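Local coordinates for putative uncharacterized protein F9E10.5 (Arabidopsis thaliana, PDB 3AG7) that is required for chloroplast photorelocation movement, which needs its J-domain co-chaperone activity, and modulates chloroplast actin filaments, at residues 68-73 against 88-93. Residues are numbered along the deposited sequence; the frame is centred on the assembly and turned at random.
Sequences LHPDKL and KVFELL
Leu68 and Phe90 sit opposite each other, their CA atoms 6.1 Å apart, and divide the work of joining helix 80-100 to the junction between helix 54-68 and helix 70-75, where His69 is the link: the leucine reaches to the helix surface, while the phenylalanine reaches back to the junction. Leu68 turns its CG anti to its own carbonyl carbon (chi1 -75°), and its CD1 lies against Val89 and Leu93, which are one helical turn apart. It touches Val89 CG1 at 3.6 Å, and Leu68 CD1 meets Leu93 CD1 at 3.3 Å, tighter than usual van der Waals contact. The side chains of Leu68 and Leu93 cross at about a right angle and meet through their CD1 methyls. Leu37 and Ala86 also border Leu68, which is buried.

Phe90 has CG anti to its backbone N (chi1 -171°), and its ring lies against 68-70. One face of that ring receives a backbone carbon, His69 CA, and a proline ring carbon, Pro70 CD, both 4.2 Å above its plane and displaced toward the rim. Leu68 CB approaches more obliquely, 4.0 Å from Phe90 CD1. The imidazole of His69 lies farther off, its centroid 5.8 Å from that of Phe90 and the two planes at 64°, an oblique pairing in which His69 ND1 comes within 4.3 Å of Phe90 CZ. Leu65, from helix 54-68, also touches the Phe90 side chain.

His69 meanwhile occupies the N-cap position of helix 70-75, and its carbonyl oxygen accepts a bond from Leu73 N at 3.0 Å. His69, Pro70 and Asp71 spell the HPD signature; the first two rest on Phe90, and Leu68 anchors the residue just before them. This motif lies in the link between the two long antiparallel helices of the J domain.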
loop_
_atom_site.group_PDB
_atom_site.type_symbol
_atom_site.label_atom_id
_atom_site.label_comp_id
_atom_site.label_asym_id
_atom_site.label_seq_id
_atom_site.Cartn_x
_atom_site.Cartn_y
_atom_site.Cartn_z
ATOM N N LEU A 68 4.323 -5.235 -1.976
ATOM C CA LEU A 68 3.401 -5.494 -0.860
ATOM C C LEU A 68 2.760 -6.897 -0.876
ATOM O O LEU A 68 2.144 -7.347 0.113
ATOM C CB LEU A 68 2.305 -4.419 -0.851
ATOM C CG LEU A 68 2.736 -3.055 -0.345
ATOM C CD1 LEU A 68 1.573 -2.091 -0.581
ATOM C CD2 LEU A 68 3.135 -3.071 1.142
ATOM N N HIS A 69 2.885 -7.598 -1.999
ATOM C CA HIS A 69 2.281 -8.914 -2.119
ATOM C C HIS A 69 2.897 -9.830 -1.059
ATOM O O HIS A 69 4.121 -9.900 -0.939
ATOM C CB HIS A 69 2.506 -9.475 -3.543
ATOM C CG HIS A 69 1.799 -10.775 -3.787
ATOM N ND1 HIS A 69 0.747 -10.920 -4.673
ATOM C CD2 HIS A 69 2.026 -12.002 -3.269
ATOM C CE1 HIS A 69 0.351 -12.184 -4.668
ATOM N NE2 HIS A 69 1.127 -12.858 -3.842
ATOM N N PRO A 70 2.053 -10.558 -0.285
ATOM C CA PRO A 70 2.572 -11.316 0.851
ATOM C C PRO A 70 3.634 -12.306 0.414
ATOM O O PRO A 70 4.562 -12.593 1.173
ATOM C CB PRO A 70 1.308 -12.043 1.415
ATOM C CG PRO A 70 0.339 -11.976 0.358
ATOM C CD PRO A 70 0.622 -10.817 -0.505
ATOM N N ASP A 71 3.496 -12.846 -0.785
ATOM C CA ASP A 71 4.476 -13.796 -1.305
ATOM C C ASP A 71 5.819 -13.125 -1.557
ATOM O O ASP A 71 6.868 -13.716 -1.305
ATOM C CB ASP A 71 3.973 -14.458 -2.607
ATOM C CG ASP A 71 4.867 -15.608 -3.066
ATOM O OD1 ASP A 71 5.116 -16.506 -2.245
ATOM O OD2 ASP A 71 5.310 -15.637 -4.243
ATOM N N LYS A 72 5.790 -11.893 -2.064
ATOM C CA LYS A 72 7.027 -11.122 -2.283
ATOM C C LYS A 72 7.727 -10.747 -0.972
ATOM O O LYS A 72 8.961 -10.709 -0.892
ATOM C CB LYS A 72 6.748 -9.850 -3.121
ATOM C CG LYS A 72 6.518 -10.127 -4.595
ATOM C CD LYS A 72 7.798 -10.108 -5.394
ATOM C CE LYS A 72 7.610 -10.863 -6.697
ATOM N NZ LYS A 72 8.921 -11.174 -7.316
ATOM N N LEU A 73 6.941 -10.420 0.042
ATOM C CA LEU A 73 7.524 -10.024 1.315
ATOM C C LEU A 73 8.214 -11.212 1.952
ATOM O O LEU A 73 9.298 -11.073 2.559
ATOM C CB LEU A 73 6.428 -9.540 2.246
ATOM C CG LEU A 73 5.914 -8.170 1.835
ATOM C CD1 LEU A 73 4.504 -7.947 2.371
ATOM C CD2 LEU A 73 6.908 -7.074 2.266
ATOM N N LYS A 88 -2.337 -5.132 5.735
ATOM C CA LYS A 88 -3.382 -4.105 5.850
ATOM C C LYS A 88 -3.363 -3.161 4.670
ATOM O O LYS A 88 -4.402 -2.808 4.159
ATOM C CB LYS A 88 -3.256 -3.328 7.132
ATOM C CG LYS A 88 -3.395 -4.188 8.363
ATOM C CD LYS A 88 -4.699 -4.932 8.379
ATOM C CE LYS A 88 -4.688 -5.935 9.535
ATOM N NZ LYS A 88 -5.909 -6.779 9.515
ATOM N N VAL A 89 -2.168 -2.728 4.248
ATOM C CA VAL A 89 -2.083 -1.799 3.129
ATOM C C VAL A 89 -2.521 -2.471 1.819
ATOM O O VAL A 89 -3.251 -1.890 0.982
ATOM C CB VAL A 89 -0.664 -1.216 3.013
ATOM C CG1 VAL A 89 -0.548 -0.367 1.767
ATOM C CG2 VAL A 89 -0.344 -0.383 4.285
ATOM N N PHE A 90 -2.134 -3.727 1.680
ATOM C CA PHE A 90 -2.441 -4.498 0.483
ATOM C C PHE A 90 -3.942 -4.696 0.362
ATOM O O PHE A 90 -4.470 -4.629 -0.729
ATOM C CB PHE A 90 -1.732 -5.860 0.564
ATOM C CG PHE A 90 -1.804 -6.644 -0.698
ATOM C CD1 PHE A 90 -1.181 -6.181 -1.855
ATOM C CD2 PHE A 90 -2.516 -7.814 -0.756
ATOM C CE1 PHE A 90 -1.236 -6.907 -3.012
ATOM C CE2 PHE A 90 -2.592 -8.540 -1.964
ATOM C CZ PHE A 90 -1.976 -8.078 -3.062
ATOM N N GLU A 91 -4.612 -4.994 1.476
ATOM C CA GLU A 91 -6.103 -5.040 1.470
ATOM C C GLU A 91 -6.720 -3.762 0.901
ATOM O O GLU A 91 -7.635 -3.833 0.059
ATOM C CB GLU A 91 -6.663 -5.280 2.870
ATOM C CG GLU A 91 -6.390 -6.655 3.404
ATOM C CD GLU A 91 -6.981 -6.848 4.807
ATOM O OE1 GLU A 91 -7.415 -5.848 5.455
ATOM O OE2 GLU A 91 -7.025 -8.014 5.249
ATOM N N LEU A 92 -6.212 -2.598 1.330
ATOM C CA LEU A 92 -6.722 -1.301 0.851
ATOM C C LEU A 92 -6.459 -1.148 -0.620
ATOM O O LEU A 92 -7.351 -0.752 -1.362
ATOM C CB LEU A 92 -6.103 -0.141 1.622
ATOM C CG LEU A 92 -6.519 -0.042 3.093
ATOM C CD1 LEU A 92 -5.497 0.755 3.886
ATOM C CD2 LEU A 92 -7.920 0.558 3.239
ATOM N N LEU A 93 -5.252 -1.521 -1.043
ATOM C CA LEU A 93 -4.861 -1.397 -2.453
ATOM C C LEU A 93 -5.762 -2.268 -3.329
ATOM O O LEU A 93 -6.263 -1.807 -4.373
ATOM C CB LEU A 93 -3.380 -1.754 -2.642
ATOM C CG LEU A 93 -2.427 -0.656 -2.174
ATOM C CD1 LEU A 93 -0.982 -1.083 -2.420
ATOM C CD2 LEU A 93 -2.654 0.680 -2.892
#